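Local coordinates for protein alcohol dehydrogenase (Thermus sp., PDB 4CPD) that is a zinc-containing medium-chain alcohol dehydrogenase that probably interconverts alcohols and the matching aldehydes or ketones using NAD, at residues Y109-G112 with P113-N117; A150-I153 with L154-Y158. All coordinates share one frame; numbering follows the deposited sequence.

Contact 1 (Y109-G112 with P113-N117); sequences YGYG and PMFGN
Tyr111 and Phe115 stand side by side on one bend of the chain, and their side chains point the same way. The two rings form a T-shaped (edge-to-face) pair. Tyr111 supplies the edge and Phe115 the face. The ring centroids are 5.3 Å apart and the planes meet at 74°. Tyr111 CD2 makes the closest approach, at 3.6 Å from Phe115 CD2. The Phe115 atom lies close to the plane of the tyrosine ring, while the tyrosine CD2 sits over one face of the phenylalanine. Phe115 has CG anti to its own carbonyl carbon (chi1 -63°), which brings the ring back beside Tyr111. Its CD2 also lies 3.6 Å from Tyr111 O.

The backbone turn brings the two residues together. Phe115 N donates to Gly112 O at 3.2 Å. Asn117 N donates to the same oxygen, also at 3.2 Å. The two N-H groups come from opposite faces of the carbonyl plane, and neither lies in it. One oxygen therefore gathers the chain from both sides. A water ties Tyr111 to the turn as well: it gives a hydrogen bond to Tyr111 O at 3.0 Å and accepts one from Met114 N at 2.7 Å. Gly112 adopts a positive phi (80°) where the chain enters the turn.

The far end of Tyr111 is held by a hydrogen bond from its OH to Ser40 O, and its ring packs on His43 and Leu44 of helix 39-45. Phe115 is partly exposed. The bond from Phe115 N to Gly112 O closes a type I beta turn over Pro113 and Met114, in the loop between strands 107-108 and 125-128 of the GroES-like domain. Tyr111, just before the turn, lies near His59, a ligand of the zinc bound by Cys38, His59 and Asp152.

Contact 2 (A150-I153 with L154-Y158); sequences AGDI and LSTAY. With ZN (zinc ion), chain E; NAD (nicotinamide-adenine-dinucleotide), chain G.
The chain turns from the loop at Ala150 into helix 153-163, and the first helical bonds run from Thr156 N to Asp152 O (3.0 Å) and from Ala157 N to Ile153 O (3.2 Å). Asp152 O takes a second bond, from Thr156 OG1 at 2.9 Å. The amide comes in nearly in line with the carbonyl bond, while the hydroxyl comes from above the carbonyl plane. Two donors of one residue thus grip this oxygen and fix the rotation of the threonine. Ser155 OG reaches back past the bend and donates to Ala150 O.

Asp152 occupies the N-cap position, but its carboxylate makes no capping bond. Its CG is anti to the backbone N (chi1 179°), which carries the carboxylate to the zinc ion. Its OD2 binds the zinc ion at 1.9 Å, with Cys38, His59 and a water as the other ligands. This corresponds to the catalytic zinc site of medium-chain alcohol dehydrogenases, distinct from the four-cysteine zinc, and it lies at the cofactor cleft. The nicotinamide ring of NAD lies alongside: Asp152 OD1 is 3.4 Å from its C5N, and Thr156 OG1 is 3.4 Å from its C4N. The methyl CG2 of Thr156 also packs against C4N. Ile153 packs on Pro179 and Val180, at the start of helix 179-190 next to the NAD site, and Leu154 on Val302 and Leu306 of helix 295-307.

In the fold
Both contacts are local bends of the chain, and their nearest atoms are about 8 Å apart. Contact 2 is fully buried near the centre of the chain. Contact 1 is partly buried, lies farther out, and runs from a buried tyrosine to exposed residues at the surface. They share no helix or strand. Residues 109-117 form a loop of the GroES-like domain, while residues 150-158 lead into a helix packed on the Rossmann-type half. Their chemistry differs accordingly: aromatic packing, a water link and two bonds to one carbonyl in contact 1; helix-start bonds, hydroxyl bonds and metal ligation in contact 2. His59 connects them, since it binds the zinc with Asp152 and has Tyr111 close by.

Contact 1 (Y109-G112 with P113-N117)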
loop_
_atom_site.group_PDB
_atom_site.type_symbol
_atom_site.label_atom_id
_atom_site.label_comp_id
_atom_site.label_asym_id
_atom_site.label_seq_id
_atom_site.Cartn_x
_atom_site.Cartn_y
_atom_site.Cartn_z
ATOM N N TYR A 109 22.990 6.929 11.730
ATOM C CA TYR A 109 24.116 7.027 12.677
ATOM C C TYR A 109 24.564 5.647 13.140
ATOM O O TYR A 109 23.745 4.782 13.416
ATOM C CB TYR A 109 23.748 7.841 13.939
ATOM C CG TYR A 109 23.303 9.258 13.700
ATOM C CD1 TYR A 109 24.212 10.248 13.350
ATOM C CD2 TYR A 109 21.969 9.617 13.851
ATOM C CE1 TYR A 109 23.797 11.554 13.116
ATOM C CE2 TYR A 109 21.547 10.925 13.651
ATOM C CZ TYR A 109 22.455 11.874 13.279
ATOM O OH TYR A 109 21.986 13.134 13.086
ATOM N N GLY A 110 25.870 5.479 13.258
ATOM C CA GLY A 110 26.447 4.290 13.854
ATOM C C GLY A 110 25.951 2.994 13.243
ATOM O O GLY A 110 25.790 1.983 13.963
ATOM N N TYR A 111 25.712 3.012 11.927
ATOM C CA TYR A 111 25.199 1.833 11.253
ATOM C C TYR A 111 26.120 1.349 10.101
ATOM O O TYR A 111 25.713 0.570 9.217
ATOM C CB TYR A 111 23.743 2.069 10.809
ATOM C CG TYR A 111 22.872 0.858 11.056
ATOM C CD1 TYR A 111 22.546 0.479 12.335
ATOM C CD2 TYR A 111 22.393 0.105 10.004
ATOM C CE1 TYR A 111 21.744 -0.625 12.574
ATOM C CE2 TYR A 111 21.609 -1.007 10.219
ATOM C CZ TYR A 111 21.295 -1.374 11.511
ATOM O OH TYR A 111 20.526 -2.484 11.761
ATOM N N GLY A 112 27.377 1.768 10.155
ATOM C CA GLY A 112 28.388 1.239 9.259
ATOM C C GLY A 112 28.373 1.853 7.873
ATOM O O GLY A 112 27.514 2.672 7.562
ATOM N N PRO A 113 29.323 1.438 7.024
ATOM C CA PRO A 113 29.545 2.086 5.734
ATOM C C PRO A 113 28.444 1.889 4.689
ATOM O O PRO A 113 28.373 2.664 3.749
ATOM C CB PRO A 113 30.862 1.467 5.255
ATOM C CG PRO A 113 30.911 0.128 5.896
ATOM C CD PRO A 113 30.170 0.239 7.201
ATOM N N MET A 114 27.562 0.909 4.848
ATOM C CA MET A 114 26.437 0.778 3.890
ATOM C C MET A 114 25.299 1.780 4.102
ATOM O O MET A 114 24.393 1.882 3.276
ATOM C CB MET A 114 25.929 -0.668 3.842
ATOM C CG MET A 114 26.936 -1.573 3.150
ATOM S SD MET A 114 27.142 -1.058 1.430
ATOM C CE MET A 114 28.624 -0.031 1.404
ATOM N N PHE A 115 25.379 2.533 5.198
ATOM C CA PHE A 115 24.362 3.505 5.600
ATOM C C PHE A 115 24.982 4.843 5.997
ATOM O O PHE A 115 24.685 5.392 7.058
ATOM C CB PHE A 115 23.551 2.935 6.748
ATOM C CG PHE A 115 22.788 1.709 6.372
ATOM C CD1 PHE A 115 21.538 1.819 5.809
ATOM C CD2 PHE A 115 23.339 0.443 6.559
ATOM C CE1 PHE A 115 20.829 0.693 5.457
ATOM C CE2 PHE A 115 22.638 -0.684 6.209
ATOM C CZ PHE A 115 21.376 -0.557 5.658
ATOM N N GLY A 116 25.860 5.353 5.138
ATOM C CA GLY A 116 26.355 6.717 5.258
ATOM C C GLY A 116 27.647 6.835 6.029
ATOM O O GLY A 116 28.210 7.928 6.125
ATOM N N ASN A 117 28.100 5.719 6.604
ATOM C CA ASN A 117 29.362 5.682 7.352
ATOM C C ASN A 117 29.443 6.804 8.399
ATOM O O ASN A 117 30.317 7.670 8.337
ATOM C CB ASN A 117 30.528 5.774 6.364
ATOM C CG ASN A 117 31.830 5.207 6.921
ATOM O OD1 ASN A 117 31.859 4.281 7.751
ATOM N ND2 ASN A 117 32.923 5.764 6.456
HETATM O O HOH W 1 27.140 -0.798 6.922
#

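Contact 2 (A150-I153 with L154-Y158)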
loop_
_atom_site.group_PDB
_atom_site.type_symbol
_atom_site.label_atom_id
_atom_site.label_comp_id
_atom_site.label_asym_id
_atom_site.label_seq_id
_atom_site.Cartn_x
_atom_site.Cartn_y
_atom_site.Cartn_z
ATOM N N ALA A 150 11.017 9.783 20.428
ATOM C CA ALA A 150 10.576 10.490 19.237
ATOM C C ALA A 150 11.533 10.330 18.057
ATOM O O ALA A 150 11.106 10.403 16.890
ATOM C CB ALA A 150 10.389 11.960 19.551
ATOM N N GLY A 151 12.814 10.139 18.362
ATOM C CA GLY A 151 13.819 10.057 17.327
ATOM C C GLY A 151 13.844 8.748 16.567
ATOM O O GLY A 151 14.395 8.711 15.434
ATOM N N ASP A 152 13.253 7.690 17.152
ATOM C CA ASP A 152 13.331 6.366 16.506
ATOM C C ASP A 152 12.088 5.531 16.728
ATOM O O ASP A 152 11.165 5.617 15.933
ATOM C CB ASP A 152 14.638 5.664 16.919
ATOM C CG ASP A 152 14.802 4.320 16.332
ATOM O OD1 ASP A 152 13.891 3.821 15.643
ATOM O OD2 ASP A 152 15.860 3.726 16.603
ATOM N N ILE A 153 12.035 4.740 17.785
ATOM C CA ILE A 153 11.009 3.685 17.839
ATOM C C ILE A 153 9.525 4.147 17.967
ATOM O O ILE A 153 8.624 3.472 17.476
ATOM C CB ILE A 153 11.316 2.642 18.906
ATOM C CG1 ILE A 153 11.393 3.283 20.283
ATOM C CG2 ILE A 153 12.625 1.925 18.605
ATOM C CD1 ILE A 153 11.235 2.237 21.369
ATOM N N LEU A 154 9.280 5.295 18.599
ATOM C CA LEU A 154 7.927 5.820 18.697
ATOM C C LEU A 154 7.462 6.378 17.353
ATOM O O LEU A 154 6.363 6.109 16.898
ATOM C CB LEU A 154 7.820 6.888 19.794
ATOM C CG LEU A 154 6.444 7.521 19.977
ATOM C CD1 LEU A 154 5.365 6.451 20.133
ATOM C CD2 LEU A 154 6.434 8.440 21.167
ATOM N N SER A 155 8.303 7.166 16.710
ATOM C CA SER A 155 7.936 7.734 15.409
ATOM C C SER A 155 7.817 6.642 14.334
ATOM O O SER A 155 7.081 6.794 13.379
ATOM C CB SER A 155 8.959 8.789 15.003
ATOM O OG SER A 155 8.909 9.892 15.886
ATOM N N THR A 156 8.542 5.549 14.519
ATOM C CA THR A 156 8.454 4.410 13.634
ATOM C C THR A 156 7.065 3.778 13.719
ATOM O O THR A 156 6.400 3.560 12.707
ATOM C CB THR A 156 9.567 3.376 13.962
ATOM O OG1 THR A 156 10.832 3.936 13.614
ATOM C CG2 THR A 156 9.415 2.133 13.186
ATOM N N ALA A 157 6.652 3.459 14.933
ATOM C CA ALA A 157 5.335 2.866 15.165
ATOM C C ALA A 157 4.197 3.849 14.775
ATOM O O ALA A 157 3.239 3.494 14.121
ATOM C CB ALA A 157 5.218 2.486 16.619
ATOM N N TYR A 158 4.319 5.089 15.200
ATOM C CA TYR A 158 3.367 6.131 14.850
ATOM C C TYR A 158 3.217 6.167 13.328
ATOM O O TYR A 158 2.099 6.075 12.790
ATOM C CB TYR A 158 3.885 7.461 15.366
ATOM C CG TYR A 158 2.950 8.577 15.210
ATOM C CD1 TYR A 158 1.957 8.793 16.146
ATOM C CD2 TYR A 158 3.056 9.468 14.129
ATOM C CE1 TYR A 158 1.065 9.870 16.014
ATOM C CE2 TYR A 158 2.186 10.546 13.987
ATOM C CZ TYR A 158 1.189 10.749 14.927
ATOM O OH TYR A 158 0.308 11.804 14.775
HETATM ZN ZN ZN E . 16.566 2.061 15.966
HETATM P PA NAD G . 13.111 -6.678 19.390
HETATM O O1A NAD G . 13.585 -6.179 20.757
HETATM O O2A NAD G . 13.884 -7.794 18.694
HETATM O O5B NAD G . 11.546 -7.091 19.377
HETATM C C5B NAD G . 11.077 -8.165 18.563
HETATM C C4B NAD G . 9.878 -8.836 19.228
HETATM O O4B NAD G . 9.216 -9.693 18.289
HETATM C C3B NAD G . 10.313 -9.697 20.420
HETATM O O3B NAD G . 9.462 -9.541 21.566
HETATM C C2B NAD G . 10.189 -11.103 19.908
HETATM O O2B NAD G . 9.901 -12.031 20.958
HETATM C C1B NAD G . 9.044 -10.957 18.925
HETATM N N9A NAD G . 9.078 -12.047 17.949
HETATM C C8A NAD G . 10.188 -12.509 17.339
HETATM N N7A NAD G . 9.846 -13.526 16.512
HETATM C C5A NAD G . 8.508 -13.709 16.593
HETATM C C6A NAD G . 7.508 -14.602 15.974
HETATM N N6A NAD G . 7.926 -15.516 15.083
HETATM N N1A NAD G . 6.199 -14.486 16.320
HETATM C C2A NAD G . 5.790 -13.565 17.213
HETATM N N3A NAD G . 6.653 -12.714 17.818
HETATM C C4A NAD G . 7.996 -12.733 17.553
HETATM O O3 NAD G . 13.102 -5.443 18.338
HETATM P PN NAD G . 12.403 -3.987 18.476
HETATM O O1N NAD G . 13.442 -3.126 19.169
HETATM O O2N NAD G . 10.946 -4.099 18.937
HETATM O O5D NAD G . 12.296 -3.574 16.916
HETATM C C5D NAD G . 11.199 -4.131 16.165
HETATM C C4D NAD G . 11.495 -4.434 14.698
HETATM O O4D NAD G . 11.305 -3.227 13.947
HETATM C C3D NAD G . 12.924 -4.905 14.422
HETATM O O3D NAD G . 12.894 -5.821 13.315
HETATM C C2D NAD G . 13.670 -3.607 14.099
HETATM O O2D NAD G . 14.897 -3.754 13.340
HETATM C C1D NAD G . 12.567 -2.856 13.349
HETATM N N1N NAD G . 12.746 -1.396 13.310
HETATM C C2N NAD G . 12.449 -0.838 12.132
HETATM C C3N NAD G . 12.560 0.528 11.918
HETATM C C7N NAD G . 12.176 1.017 10.551
HETATM O O7N NAD G . 12.660 2.034 10.080
HETATM N N7N NAD G . 11.258 0.299 9.875
HETATM C C4N NAD G . 12.989 1.351 12.973
HETATM C C5N NAD G . 13.298 0.759 14.203
HETATM C C6N NAD G . 13.168 -0.632 14.352
HETATM O O HOH W 2 15.987 1.723 13.582
#